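Long-range contacts in ALDH21) (Physcomitrella patens subsp. patens, PDB 5MZ5), which oxidises succinic semialdehyde with NADP(+) as electron acceptor, as a member of the aldehyde dehydrogenase family: residues 288-293 with 470-475; 320-325 with 413-418. All coordinates share one frame; numbering follows the deposited sequence.

Contact 1 of 2, residues 288-293 with 470-475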
loop_
_atom_site.group_PDB
_atom_site.type_symbol
_atom_site.label_atom_id
_atom_site.label_comp_id
_atom_site.label_asym_id
_atom_site.label_seq_id
_atom_site.Cartn_x
_atom_site.Cartn_y
_atom_site.Cartn_z
ATOM N N GLY A 288 19.887 -24.260 -3.414
ATOM C CA GLY A 288 19.909 -23.699 -4.750
ATOM C C GLY A 288 21.069 -24.174 -5.585
ATOM O O GLY A 288 21.919 -24.931 -5.119
ATOM N N ASN A 289 21.081 -23.764 -6.837
ATOM C CA ASN A 289 22.169 -24.068 -7.786
ATOM C C ASN A 289 22.234 -22.809 -8.650
ATOM O O ASN A 289 21.856 -22.809 -9.830
ATOM C CB ASN A 289 21.869 -25.345 -8.587
ATOM C CG ASN A 289 22.913 -25.771 -9.588
ATOM O OD1 ASN A 289 23.835 -25.022 -9.962
ATOM N ND2 ASN A 289 22.779 -26.996 -10.056
ATOM N N ALA A 290 22.657 -21.711 -7.994
ATOM C CA ALA A 290 22.674 -20.370 -8.546
ATOM C C ALA A 290 23.648 -20.127 -9.702
ATOM O O ALA A 290 24.868 -20.291 -9.571
ATOM C CB ALA A 290 22.914 -19.351 -7.448
ATOM N N PRO A 291 23.088 -19.653 -10.836
ATOM C CA PRO A 291 23.932 -19.295 -11.980
ATOM C C PRO A 291 24.219 -17.773 -12.038
ATOM O O PRO A 291 23.515 -16.964 -11.436
ATOM C CB PRO A 291 23.073 -19.728 -13.162
ATOM C CG PRO A 291 21.651 -19.495 -12.680
ATOM C CD PRO A 291 21.659 -19.493 -11.163
ATOM N N CYS A 292 25.225 -17.384 -12.815
ATOM C CA CYS A 292 25.530 -15.975 -13.060
ATOM C C CYS A 292 25.915 -15.811 -14.515
ATOM O O CYS A 292 26.716 -16.591 -15.017
ATOM C CB CYS A 292 26.624 -15.443 -12.129
ATOM S SG CYS A 292 26.896 -13.647 -12.236
ATOM N N ILE A 293 25.329 -14.805 -15.181
ATOM C CA ILE A 293 25.646 -14.423 -16.551
ATOM C C ILE A 293 26.611 -13.225 -16.502
ATOM O O ILE A 293 26.350 -12.262 -15.791
ATOM C CB ILE A 293 24.377 -14.078 -17.381
ATOM C CG1 ILE A 293 23.493 -15.321 -17.589
ATOM C CG2 ILE A 293 24.763 -13.443 -18.743
ATOM C CD1 ILE A 293 22.181 -15.095 -18.362
ATOM N N ASP A 470 25.929 -7.758 -9.883
ATOM C CA ASP A 470 26.507 -8.444 -8.737
ATOM C C ASP A 470 26.163 -9.919 -8.950
ATOM O O ASP A 470 25.317 -10.250 -9.796
ATOM C CB ASP A 470 26.029 -7.895 -7.366
ATOM C CG ASP A 470 26.976 -8.170 -6.194
ATOM O OD1 ASP A 470 27.778 -9.131 -6.279
ATOM O OD2 ASP A 470 26.913 -7.433 -5.197
ATOM N N SER A 471 26.864 -10.797 -8.235
ATOM C CA SER A 471 26.689 -12.237 -8.303
ATOM C C SER A 471 25.382 -12.613 -7.572
ATOM O O SER A 471 24.884 -11.798 -6.772
ATOM C CB SER A 471 27.885 -12.942 -7.662
ATOM O OG SER A 471 27.594 -13.263 -6.310
ATOM N N PRO A 472 24.850 -13.850 -7.781
ATOM C CA PRO A 472 23.605 -14.252 -7.081
ATOM C C PRO A 472 23.747 -14.415 -5.558
ATOM O O PRO A 472 22.741 -14.660 -4.889
ATOM C CB PRO A 472 23.272 -15.618 -7.719
ATOM C CG PRO A 472 24.613 -16.145 -8.215
ATOM C CD PRO A 472 25.325 -14.920 -8.695
ATOM N N ALA A 473 24.977 -14.317 -5.011
ATOM C CA ALA A 473 25.204 -14.503 -3.583
ATOM C C ALA A 473 24.799 -13.287 -2.712
ATOM O O ALA A 473 24.931 -13.336 -1.489
ATOM C CB ALA A 473 26.642 -14.924 -3.319
ATOM N N LEU A 474 24.199 -12.265 -3.322
ATOM C CA LEU A 474 23.751 -11.073 -2.621
ATOM C C LEU A 474 22.374 -11.219 -1.971
ATOM O O LEU A 474 21.410 -11.616 -2.617
ATOM C CB LEU A 474 23.808 -9.847 -3.551
ATOM C CG LEU A 474 23.435 -8.473 -2.962
ATOM C CD1 LEU A 474 24.398 -8.057 -1.845
ATOM C CD2 LEU A 474 23.425 -7.416 -4.060
ATOM N N ARG A 475 22.302 -10.889 -0.680
ATOM C CA ARG A 475 21.070 -10.840 0.079
ATOM C C ARG A 475 21.036 -9.642 1.033
ATOM O O ARG A 475 21.920 -9.499 1.881
ATOM C CB ARG A 475 20.787 -12.143 0.851
ATOM C CG ARG A 475 19.394 -12.097 1.533
ATOM C CD ARG A 475 19.197 -13.195 2.545
ATOM N NE ARG A 475 17.879 -13.105 3.173
ATOM C CZ ARG A 475 17.400 -13.993 4.036
ATOM N NH1 ARG A 475 18.136 -15.033 4.407
ATOM N NH2 ARG A 475 16.170 -13.862 4.515
#

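Contact 2 of 2, residues 320-325 with 413-418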
loop_
_atom_site.group_PDB
_atom_site.type_symbol
_atom_site.label_atom_id
_atom_site.label_comp_id
_atom_site.label_asym_id
_atom_site.label_seq_id
_atom_site.Cartn_x
_atom_site.Cartn_y
_atom_site.Cartn_z
ATOM N N CYS A 320 23.083 -21.321 0.373
ATOM C CA CYS A 320 21.974 -21.670 -0.507
ATOM C C CYS A 320 21.948 -20.776 -1.755
ATOM O O CYS A 320 21.314 -21.150 -2.733
ATOM C CB CYS A 320 20.651 -21.631 0.258
ATOM S SG CYS A 320 20.580 -22.756 1.686
ATOM N N ILE A 321 22.687 -19.623 -1.734
ATOM C CA ILE A 321 22.807 -18.699 -2.876
ATOM C C ILE A 321 24.266 -18.609 -3.396
ATOM O O ILE A 321 24.605 -17.676 -4.119
ATOM C CB ILE A 321 22.168 -17.304 -2.639
ATOM C CG1 ILE A 321 22.762 -16.589 -1.384
ATOM C CG2 ILE A 321 20.643 -17.435 -2.597
ATOM C CD1 ILE A 321 22.189 -15.135 -1.076
ATOM N N HIS A 322 25.104 -19.613 -3.067
ATOM C CA HIS A 322 26.467 -19.734 -3.579
ATOM C C HIS A 322 26.414 -19.743 -5.122
ATOM O O HIS A 322 25.516 -20.363 -5.687
ATOM C CB HIS A 322 27.080 -21.046 -3.052
ATOM C CG HIS A 322 28.205 -21.605 -3.884
ATOM N ND1 HIS A 322 28.178 -22.907 -4.348
ATOM C CD2 HIS A 322 29.374 -21.031 -4.259
ATOM C CE1 HIS A 322 29.295 -23.063 -5.036
ATOM N NE2 HIS A 322 30.046 -21.961 -5.010
ATOM N N MET A 323 27.316 -19.007 -5.801
ATOM C CA MET A 323 27.338 -19.004 -7.274
ATOM C C MET A 323 28.034 -20.292 -7.738
ATOM O O MET A 323 29.265 -20.406 -7.700
ATOM C CB MET A 323 28.007 -17.742 -7.830
ATOM C CG MET A 323 28.043 -17.660 -9.355
ATOM S SD MET A 323 29.236 -16.394 -9.884
ATOM C CE MET A 323 30.783 -17.301 -9.643
ATOM N N GLN A 324 27.225 -21.283 -8.124
ATOM C CA GLN A 324 27.722 -22.593 -8.543
ATOM C C GLN A 324 28.067 -22.642 -10.031
ATOM O O GLN A 324 28.976 -23.371 -10.410
ATOM C CB GLN A 324 26.701 -23.681 -8.186
ATOM C CG GLN A 324 27.269 -25.099 -8.261
ATOM C CD GLN A 324 26.265 -26.117 -7.786
ATOM O OE1 GLN A 324 25.658 -25.979 -6.716
ATOM N NE2 GLN A 324 26.048 -27.153 -8.578
ATOM N N ARG A 325 27.328 -21.883 -10.866
ATOM C CA ARG A 325 27.496 -21.892 -12.324
ATOM C C ARG A 325 27.758 -20.492 -12.868
ATOM O O ARG A 325 27.048 -19.538 -12.527
ATOM C CB ARG A 325 26.274 -22.525 -13.019
ATOM C CG ARG A 325 25.949 -23.957 -12.560
ATOM C CD ARG A 325 24.672 -24.462 -13.194
ATOM N NE ARG A 325 23.462 -23.833 -12.648
ATOM C CZ ARG A 325 22.437 -23.415 -13.384
ATOM N NH1 ARG A 325 21.354 -22.922 -12.800
ATOM N NH2 ARG A 325 22.480 -23.502 -14.711
ATOM N N GLU A 413 23.092 -31.134 -9.102
ATOM C CA GLU A 413 22.762 -30.903 -7.695
ATOM C C GLU A 413 23.508 -29.734 -7.073
ATOM O O GLU A 413 24.511 -29.266 -7.615
ATOM C CB GLU A 413 23.066 -32.175 -6.859
ATOM C CG GLU A 413 22.567 -33.494 -7.426
ATOM C CD GLU A 413 21.066 -33.654 -7.561
ATOM O OE1 GLU A 413 20.311 -32.988 -6.817
ATOM O OE2 GLU A 413 20.644 -34.470 -8.410
ATOM N N GLU A 414 23.039 -29.317 -5.887
ATOM C CA GLU A 414 23.655 -28.291 -5.061
ATOM C C GLU A 414 24.938 -28.900 -4.493
ATOM O O GLU A 414 24.885 -29.919 -3.802
ATOM C CB GLU A 414 22.699 -27.894 -3.919
ATOM C CG GLU A 414 23.276 -26.848 -2.965
ATOM C CD GLU A 414 22.271 -26.322 -1.962
ATOM O OE1 GLU A 414 21.625 -27.155 -1.293
ATOM O OE2 GLU A 414 22.131 -25.084 -1.833
ATOM N N ILE A 415 26.088 -28.313 -4.826
ATOM C CA ILE A 415 27.366 -28.824 -4.346
ATOM C C ILE A 415 27.623 -28.354 -2.877
ATOM O O ILE A 415 28.163 -29.122 -2.087
ATOM C CB ILE A 415 28.519 -28.519 -5.349
ATOM C CG1 ILE A 415 29.752 -29.400 -5.085
ATOM C CG2 ILE A 415 28.886 -27.034 -5.398
ATOM C CD1 ILE A 415 30.559 -29.831 -6.414
ATOM N N PHE A 416 27.194 -27.117 -2.513
ATOM C CA PHE A 416 27.377 -26.548 -1.163
ATOM C C PHE A 416 28.879 -26.627 -0.723
ATOM O O PHE A 416 29.210 -27.081 0.378
ATOM C CB PHE A 416 26.416 -27.246 -0.163
ATOM C CG PHE A 416 25.713 -26.342 0.812
ATOM C CD1 PHE A 416 24.701 -25.482 0.385
ATOM C CD2 PHE A 416 26.020 -26.385 2.173
ATOM C CE1 PHE A 416 24.016 -24.671 1.299
ATOM C CE2 PHE A 416 25.339 -25.561 3.088
ATOM C CZ PHE A 416 24.347 -24.713 2.642
ATOM N N GLY A 417 29.762 -26.216 -1.634
ATOM C CA GLY A 417 31.211 -26.249 -1.460
ATOM C C GLY A 417 31.901 -25.211 -2.317
ATOM O O GLY A 417 31.240 -24.560 -3.140
ATOM N N PRO A 418 33.233 -25.012 -2.162
ATOM C CA PRO A 418 33.889 -23.936 -2.932
ATOM C C PRO A 418 34.226 -24.381 -4.355
ATOM O O PRO A 418 35.396 -24.507 -4.722
ATOM C CB PRO A 418 35.111 -23.584 -2.067
ATOM C CG PRO A 418 35.464 -24.883 -1.386
ATOM C CD PRO A 418 34.184 -25.679 -1.240
HETATM O O HOH W 1 25.971 -24.631 -4.375
#

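Contact 1 of 2, residues 288-293 with 470-475
In the larger mixed sheet of this aldehyde dehydrogenase, the first part of strand 290-294, Ala290 to Cys292, meets the type I beta turn Ser471 to Leu474, whose Pro472 ring lies against Ala290 and Cys292. Both of these strand residues direct CB toward the turn, while Pro291 between them is directed away from it, and its ring touches Cys435 of helix 428-435. The proline ring of the turn spans the two: Pro472 CG is 3.7 Å from Ala290 CB, and Pro472 CD lies 3.7 Å from Cys292 CB. Between these points Pro472 CG also approaches the Pro291 carbonyl, 3.5 Å from its O. Within the turn, Ser471 OG accepts the Ala473 N-H at 3.1 Å in an ST turn. Just before it, Asp470 OD1 takes the Ser471 N-H on its anti side. Asp470 OD2 forms salt bridges with Arg307 and with Arg510 of a second subunit, tying this part of the loop to the subunit interface. Further along, Arg475, which binds succinate in a complex of this protein, here forms a cation-pi pair with Tyr481. Cys292 SG, anti to its backbone N (chi1 -172°), lies 4.1 Å from Pro472 CD and 4.2 Å from Ser471 CA.

Contact 2 of 2, residues 320-325 with 413-418
Gln324 faces Ile415 in the loop after helix 409-412 with their CA atoms 7.5 Å apart, and side chains bridge the separation between the two backbones. The Gln324 chain leaves with CG anti to the backbone N (chi1 -166°) and runs extended to an amide held from both ends. Its NE2 gives a nearly straight bond to Glu413 O at 2.8 Å, with the acceptor close to the amide plane, and a weak one to Ala410 O. Its OE1 accepts a hydrogen bond from Ile415 N at 3.0 Å, the donor standing 51° out of the carbonyl plane, and another from a water at 2.7 Å. That water lies in the plane of the His322 ring, 2.8 Å from ND1, and has a weak bond from Phe416 N. Ile415 CG2 packs beside the Gln324 amide and at the edge of the imidazole. An alanine in place of Gln324 would probably leave Ile415 N and Glu413 O without their amide partner and set the water and the loop freer to shift. Further along, Cys320 SG lies at the edge of the Phe416 ring, 4.0 Å from CE1, a sulfur-aromatic contact, and the ring meets Trp188 nearly perpendicularly. Glu414 OE2 comes within 3.7 Å of Cys320 CA but bonds to Gly288 N. Cys320 and Glu414 both bind NADP(+) in a complex of this protein, and Cys320 also binds succinate. The Gln324 amide, bonded on both sides of Glu414, is likely to steady the loop that carries this cofactor-binding residue and Phe416, beside Cys320.

The centres of the two contacts are 9 Å apart, on the same side of the chain's centre, and they share one mixed sheet, in which strands 290-294 and 323-329 are parallel neighbours. Along the chain the order is 288-293, 320-325, 413-418, 470-475, so that the outer pair belongs to contact 1 and the inner pair to contact 2. The two contacts also touch directly: Cys292 N lies 2.8 Å from Arg325 O, a probable strand-to-strand hydrogen bond, and Ile321 CD1 packs against Ala473 O. Residues far apart in sequence thus come together beside strands 290-294 and 323-329, where Cys320, Glu414 and Arg475 contribute to the NADP(+) and succinate sites.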